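Local coordinates for ATP-dependent protease subunit HslV (PDB 4HNZ) that cleaves unfolded polypeptides as the threonine-protease core of the mitochondrial HslVU complex, after its ATPase partner HslU has recognised and unfolded them, at the interface of chains A and B. Residues are numbered along the deposited sequence; one frame, centred on the assembly and turned at random. Chains: chain A/B, HslVU complex proteolytic subunit, putative.

The interface of chains A and B. Residues chain A 76, 80; chain B 51, 54-55, 58.
A:Val76 and A:Lys80, one turn apart on helix 71-84, face B:Ala51, B:Ile54, B:Ser55 and B:Glu58 on helix 50-66 of the neighbouring copy, and all six have ordinary helical backbone torsions. A:Lys80 does most of the touching and hides 84 Å² against chain B. Its chain leaves the helix with CG beside the backbone N, chi1 -78°, runs over the turn from B:Ala51 to B:Ser55, and turns about its CG-CD bond, chi3 60°, which carries the amine toward B:Glu58. That carboxylate reaches back to meet it on a straight arm, and the two ends form a salt bridge. The side-chain amine nitrogen A:Lys80 NZ sits 2.7 Å from B:Glu58 OE2, on the syn lone pair of that oxygen. B:Glu58 OE1 adds a weak hydrogen bond at 3.2 Å from A:Lys80 NZ, which makes the grip lopsided.

Nearer the backbone than the charged pair, the lysine methylenes do apolar work. B:Ile54 meets them at about a right angle, and its branch methyl CG2 lies 3.9 Å from A:Lys80 CD. The other arm of this isoleucine reaches toward A:Val76, where B:Ile54 CD1 and A:Val76 CG1 are 4.3 Å apart, a looser touch. Near the root of the lysine, B:Ala51 CB rests 3.9 Å from the backbone A:Lys80 N. B:Ser55 OG lies 3.7 Å from A:Lys80 CG. Turned back along its own helix, B:Ser55 OG donates to B:Ala51 O at 2.9 Å. It approaches tilted 29° from the carbonyl plane. The hydroxyl thus spends its hydrogen on its own helix, and its oxygen lies against the lysine methylenes.

In this patch two different helices of identical subunits meet, and the whole interface is not an exact two-fold, which would suit neighbours within a ring. It probably helps hold subunits together in the HslV dodecamer; the centre of the patch lies about 16 Å from the catalytic B:Thr1.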
loop_
_atom_site.group_PDB
_atom_site.type_symbol
_atom_site.label_atom_id
_atom_site.label_comp_id
_atom_site.label_asym_id
_atom_site.label_seq_id
_atom_site.Cartn_x
_atom_site.Cartn_y
_atom_site.Cartn_z
ATOM N N VAL A 76 33.958 -11.748 9.539
ATOM C CA VAL A 76 33.842 -10.463 8.915
ATOM C C VAL A 76 33.975 -10.589 7.408
ATOM O O VAL A 76 33.215 -9.953 6.674
ATOM C CB VAL A 76 34.878 -9.488 9.461
ATOM C CG1 VAL A 76 34.892 -8.208 8.646
ATOM C CG2 VAL A 76 34.530 -9.164 10.891
ATOM N N LYS A 80 31.027 -9.495 4.737
ATOM C CA LYS A 80 31.289 -8.621 3.577
ATOM C C LYS A 80 30.851 -9.231 2.277
ATOM O O LYS A 80 30.264 -8.564 1.435
ATOM C CB LYS A 80 32.767 -8.278 3.458
ATOM C CG LYS A 80 33.179 -7.226 4.436
ATOM C CD LYS A 80 34.661 -7.204 4.703
ATOM C CE LYS A 80 35.455 -6.929 3.425
ATOM N NZ LYS A 80 36.880 -7.226 3.730
ATOM N N ALA B 51 29.621 -4.946 8.267
ATOM C CA ALA B 51 30.001 -5.341 6.935
ATOM C C ALA B 51 29.799 -4.213 5.912
ATOM O O ALA B 51 30.648 -3.989 5.043
ATOM C CB ALA B 51 29.253 -6.554 6.527
ATOM N N ILE B 54 32.511 -1.395 6.677
ATOM C CA ILE B 54 33.853 -1.845 6.353
ATOM C C ILE B 54 34.083 -1.967 4.861
ATOM O O ILE B 54 35.148 -1.634 4.351
ATOM C CB ILE B 54 34.152 -3.164 7.098
ATOM C CG1 ILE B 54 34.342 -2.824 8.580
ATOM C CG2 ILE B 54 35.406 -3.831 6.535
ATOM C CD1 ILE B 54 34.674 -4.015 9.453
ATOM N N SER B 55 33.078 -2.457 4.145
ATOM C CA SER B 55 33.202 -2.534 2.695
ATOM C C SER B 55 33.456 -1.129 2.155
ATOM O O SER B 55 34.254 -0.958 1.231
ATOM C CB SER B 55 31.955 -3.142 2.078
ATOM O OG SER B 55 31.786 -4.474 2.476
ATOM N N GLU B 58 36.914 0.242 3.015
ATOM C CA GLU B 58 37.940 -0.305 2.149
ATOM C C GLU B 58 37.985 0.431 0.833
ATOM O O GLU B 58 39.059 0.633 0.286
ATOM C CB GLU B 58 37.752 -1.802 1.929
ATOM C CG GLU B 58 38.104 -2.584 3.186
ATOM C CD GLU B 58 37.801 -4.076 3.091
ATOM O OE1 GLU B 58 37.289 -4.546 2.034
ATOM O OE2 GLU B 58 38.098 -4.784 4.069
#